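Local coordinates for protein soluble lytic transglycosylase B3 (Pseudomonas aeruginosa, PDB 5ANZ) that probably cleaves the glycan strands of bacterial peptidoglycan as a lytic transglycosylase acting in cell-wall turnover, and binds a calcium ion, at residues 177-182 with 208-213; 155-160 with 192-197. One frame throughout, in Å; residues are numbered along the deposited sequence.

Contact 1: 177-182 with 208-213; sequences LLAALK and IPTTHN
The methyl of A179 is met by P209 and T210 of the first turn of helix 209-213, and by N213 one turn on. Its closest partner is the ring carbon CB of P209, with A179 CB to P209 CB at 3.5 Å. T210 reaches the same methyl with CG2, which lies beside its own backbone N and anti to the carbonyl carbon, at 3.8 Å from A179 CB. In the conformer given, one of two, N213 brings ND2 to 3.7 Å from A179 CB. There ND2 also donates to the carbonyl of A179, with N213 ND2 to A179 O at 3.3 Å and an N-H...O angle of 150°, a bond that is provisional for the same reason. The donor stands above the carbonyl plane, 36° out of it. The proline ring also covers A180, with P209 CG 3.9 Å from A180 CB. With such small groups between them the helix axes approach to 8.6 Å, at 45°. Outside the pair, Q176 accepts from the backbone N of T210 through OE1. The arrangement is helix-helix packing through small side chains, A179 and A180 against P209, in the lysozyme-like transglycosylase domain; the same segment carries I208, the N-cap, and T211, which belong to an N-acetylglucosamine site of this protein, although no sugar is bound here.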
# COMPACT_ATOMS: atom_id res chain seq x y z
N LEU A 177 -11.26 12.91 -11.24
CA LEU A 177 -11.08 13.67 -12.48
C LEU A 177 -11.37 15.15 -12.23
O LEU A 177 -10.65 16.02 -12.70
CB LEU A 177 -11.99 13.12 -13.58
CG LEU A 177 -11.91 13.82 -14.95
CD1 LEU A 177 -10.48 13.86 -15.48
CD2 LEU A 177 -12.81 13.10 -15.92
N LEU A 178 -12.43 15.44 -11.48
CA LEU A 178 -12.70 16.83 -11.12
C LEU A 178 -11.55 17.40 -10.29
O LEU A 178 -11.14 18.55 -10.48
CB LEU A 178 -14.02 16.93 -10.35
CG LEU A 178 -14.60 18.34 -10.29
CD1 LEU A 178 -14.99 18.81 -11.69
CD2 LEU A 178 -15.79 18.39 -9.36
N ALA A 179 -11.00 16.58 -9.40
CA ALA A 179 -9.92 17.03 -8.53
C ALA A 179 -8.67 17.31 -9.36
O ALA A 179 -7.96 18.29 -9.11
CB ALA A 179 -9.64 15.99 -7.45
N ALA A 180 -8.40 16.46 -10.34
CA ALA A 180 -7.26 16.67 -11.24
C ALA A 180 -7.39 17.97 -12.03
O ALA A 180 -6.41 18.69 -12.21
CB ALA A 180 -7.11 15.49 -12.20
N LEU A 181 -8.59 18.27 -12.52
CA LEU A 181 -8.79 19.50 -13.29
C LEU A 181 -8.51 20.73 -12.42
O LEU A 181 -8.03 21.74 -12.92
CB LEU A 181 -10.21 19.56 -13.88
CG LEU A 181 -10.48 18.57 -15.02
CD1 LEU A 181 -11.98 18.46 -15.31
CD2 LEU A 181 -9.75 19.02 -16.28
N LYS A 182 -8.81 20.64 -11.12
CA LYS A 182 -8.55 21.76 -10.22
C LYS A 182 -7.05 21.97 -10.05
O LYS A 182 -6.59 23.12 -9.91
CB LYS A 182 -9.21 21.53 -8.86
CG LYS A 182 -10.72 21.44 -8.94
CD LYS A 182 -11.35 21.34 -7.56
CE LYS A 182 -12.87 21.35 -7.66
NZ LYS A 182 -13.53 20.92 -6.38
N ILE A 208 -3.30 10.04 -5.55
CA ILE A 208 -4.47 10.33 -6.39
C ILE A 208 -4.82 11.82 -6.21
O ILE A 208 -4.40 12.44 -5.24
CB ILE A 208 -5.68 9.44 -6.04
CG1 ILE A 208 -6.10 9.64 -4.58
CG2 ILE A 208 -5.36 7.97 -6.30
CD1 ILE A 208 -7.33 8.81 -4.18
N PRO A 209 -5.56 12.39 -7.16
CA PRO A 209 -5.81 13.84 -7.12
C PRO A 209 -6.37 14.37 -5.79
O PRO A 209 -5.87 15.39 -5.31
CB PRO A 209 -6.82 14.03 -8.26
CG PRO A 209 -6.33 12.99 -9.30
CD PRO A 209 -5.96 11.80 -8.45
N THR A 210 -7.36 13.71 -5.20
CA THR A 210 -7.91 14.24 -3.96
C THR A 210 -6.86 14.20 -2.83
O THR A 210 -6.82 15.09 -1.98
CB THR A 210 -9.20 13.50 -3.52
OG1 THR A 210 -8.93 12.10 -3.36
CG2 THR A 210 -10.32 13.70 -4.55
N THR A 211 -5.98 13.19 -2.83
CA THR A 211 -4.91 13.17 -1.85
C THR A 211 -3.89 14.29 -2.10
O THR A 211 -3.42 14.94 -1.17
CB THR A 211 -4.18 11.80 -1.86
OG1 THR A 211 -5.11 10.78 -1.49
CG2 THR A 211 -3.00 11.80 -0.90
N HIS A 212 -3.57 14.53 -3.36
CA HIS A 212 -2.73 15.67 -3.69
C HIS A 212 -3.35 16.96 -3.16
O HIS A 212 -2.67 17.77 -2.51
CB HIS A 212 -2.54 15.77 -5.22
CG HIS A 212 -1.80 16.99 -5.65
ND1 HIS A 212 -0.44 16.99 -5.90
CD2 HIS A 212 -2.22 18.27 -5.84
CE1 HIS A 212 -0.07 18.21 -6.24
NE2 HIS A 212 -1.11 18.99 -6.22
N ASN A 213 -4.64 17.15 -3.39
CA ASN A 213 -5.25 18.42 -3.03
C ASN A 213 -5.33 18.65 -1.52
O ASN A 213 -5.40 19.80 -1.09
CB ASN A 213 -6.65 18.52 -3.67
CG ASN A 213 -6.58 18.85 -5.16
OD1 ASN A 213 -5.52 19.23 -5.66
ND2 ASN A 213 -7.71 18.74 -5.85

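Contact 2: 155-160 with 192-197; sequences NVIRSL and SFMIGS
S192 faces N155 through a water: ND2 of N155 donates to it, and the water in turn donates to the carbonyl O of S192 at 2.8 Å. The other end of that amide is turned to the helix. CG of N155 lies anti to the backbone N (chi1 -176°). OD1 of N155 accepts from R158 N at 3.1 Å, in the carbonyl plane on a lone pair, and more weakly from I157 N; N155 is thus the N-cap of helix 156-166, its amide shared between helix start and loop. M194, the centre of an inverse gamma turn, comes next and has the largest area buried in this contact. Its carbonyl O receives V156 N at 2.9 Å, an almost straight bond (173°) lying nearly along the C=O axis. The thioether chain leaves with CG anti to the backbone N and crosses V156 obliquely, M194 CG standing 3.8 Å from V156 CB; beyond it, SD passes I157 CD1 at 4.2 Å. I195 then pairs with N155 as an antiparallel, non-hydrogen-bonded bridge; their CB atoms point apart, though I195 CD1 comes back to N155 CA. This belongs to a two-stranded antiparallel sheet in the transglycosylase domain, 154-155 with 195-196, whose strand 154-155 leads straight into helix 156-166; I195 also bonds to G203 through the backbone and to W228 NE1 through its O. At G196 the chain runs past V156, whose CG2 lies 3.7 Å from G196 N. S197 ends the segment, and a second water spans it and S159, donating to S197 O at 2.7 Å and lying 2.8 Å from S159 OG.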
# COMPACT_ATOMS: atom_id res chain seq x y z
N ASN A 155 -1.25 9.83 -19.24
CA ASN A 155 -1.83 11.10 -18.90
C ASN A 155 -3.00 10.91 -17.94
O ASN A 155 -3.94 10.16 -18.24
CB ASN A 155 -2.28 11.84 -20.15
CG ASN A 155 -2.79 13.23 -19.81
OD1 ASN A 155 -3.97 13.40 -19.48
ND2 ASN A 155 -1.89 14.22 -19.85
N VAL A 156 -2.93 11.59 -16.80
CA VAL A 156 -3.90 11.39 -15.72
C VAL A 156 -5.31 11.74 -16.18
O VAL A 156 -6.27 11.04 -15.82
CB VAL A 156 -3.52 12.24 -14.49
CG1 VAL A 156 -4.66 12.28 -13.46
CG2 VAL A 156 -2.24 11.66 -13.87
N ILE A 157 -5.44 12.80 -16.99
CA ILE A 157 -6.78 13.18 -17.46
C ILE A 157 -7.35 12.09 -18.37
O ILE A 157 -8.52 11.70 -18.25
CB ILE A 157 -6.78 14.52 -18.19
CG1 ILE A 157 -6.25 15.62 -17.27
CG2 ILE A 157 -8.19 14.83 -18.72
CD1 ILE A 157 -7.07 15.86 -16.01
N ARG A 158 -6.52 11.57 -19.26
CA ARG A 158 -6.97 10.52 -20.16
C ARG A 158 -7.37 9.26 -19.38
O ARG A 158 -8.41 8.66 -19.64
CB ARG A 158 -5.90 10.17 -21.18
CG ARG A 158 -6.42 9.20 -22.23
CD ARG A 158 -5.35 8.83 -23.25
NE ARG A 158 -5.92 7.97 -24.29
CZ ARG A 158 -5.21 7.44 -25.29
NH1 ARG A 158 -3.91 7.69 -25.38
NH2 ARG A 158 -5.81 6.66 -26.18
N SER A 159 -6.54 8.88 -18.42
CA SER A 159 -6.81 7.65 -17.69
C SER A 159 -8.08 7.76 -16.86
O SER A 159 -8.93 6.86 -16.89
CB SER A 159 -5.62 7.29 -16.79
OG SER A 159 -4.46 7.08 -17.58
N LEU A 160 -8.24 8.86 -16.12
CA LEU A 160 -9.43 9.02 -15.30
C LEU A 160 -10.70 9.24 -16.12
O LEU A 160 -11.78 8.78 -15.72
CB LEU A 160 -9.25 10.16 -14.30
CG LEU A 160 -8.22 9.87 -13.20
CD1 LEU A 160 -7.97 11.11 -12.35
CD2 LEU A 160 -8.66 8.69 -12.33
N SER A 192 0.15 18.63 -20.21
CA SER A 192 1.01 17.69 -20.92
C SER A 192 1.88 16.83 -20.00
O SER A 192 2.28 15.74 -20.40
CB SER A 192 1.93 18.44 -21.89
OG SER A 192 1.18 19.02 -22.93
N PHE A 193 2.21 17.33 -18.81
CA PHE A 193 3.12 16.60 -17.92
C PHE A 193 2.41 16.02 -16.69
O PHE A 193 3.06 15.57 -15.75
CB PHE A 193 4.27 17.53 -17.47
CG PHE A 193 5.05 18.09 -18.63
CD1 PHE A 193 5.58 17.26 -19.60
CD2 PHE A 193 5.24 19.46 -18.75
CE1 PHE A 193 6.29 17.78 -20.67
CE2 PHE A 193 5.95 19.97 -19.82
CZ PHE A 193 6.47 19.13 -20.78
N MET A 194 1.08 16.01 -16.70
CA MET A 194 0.35 15.41 -15.57
C MET A 194 0.27 13.91 -15.76
O MET A 194 -0.72 13.36 -16.28
CB MET A 194 -1.05 16.00 -15.43
CG MET A 194 -1.69 15.58 -14.13
SD MET A 194 -3.38 16.21 -14.05
CE MET A 194 -3.34 16.95 -12.45
N ILE A 195 1.35 13.25 -15.35
CA ILE A 195 1.56 11.85 -15.63
C ILE A 195 1.31 11.01 -14.38
O ILE A 195 1.50 11.47 -13.26
CB ILE A 195 3.00 11.59 -16.14
CG1 ILE A 195 3.26 12.38 -17.42
CG2 ILE A 195 3.22 10.11 -16.39
CD1 ILE A 195 2.24 12.14 -18.45
N GLY A 196 0.89 9.77 -14.60
CA GLY A 196 0.68 8.85 -13.49
C GLY A 196 0.29 7.46 -13.98
O GLY A 196 0.44 7.11 -15.16
N SER A 197 -0.22 6.65 -13.05
CA SER A 197 -0.62 5.28 -13.36
C SER A 197 -2.01 5.19 -13.98
O SER A 197 -2.75 6.19 -14.02
CB SER A 197 -0.59 4.44 -12.07
OG SER A 197 -1.80 4.68 -11.35
O HOH W 1 0.64 13.67 -21.19
O HOH W 2 -2.70 8.32 -15.73

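Contacts 1 and 2 lie with their centres 11 Å apart on the same side of the chain's centre, within one transglycosylase domain. Their segments alternate along the sequence: 155-160, 177-182, 192-197, then 208-213. Helix 170-186 therefore lies between the two segments of contact 2 in the chain, and packs against both. M194 CE comes to 3.5 Å from A180 O, while I157 CD1 meets A180 CB at 3.8 Å. L160 CD1 links helix 156-166 to helix 209-215, 3.9 Å from P209 CG. These cross-contacts pack the three helices with the short sheet, beside I208 and T211 of contact 1, residues of an N-acetylglucosamine site that is empty of sugar here.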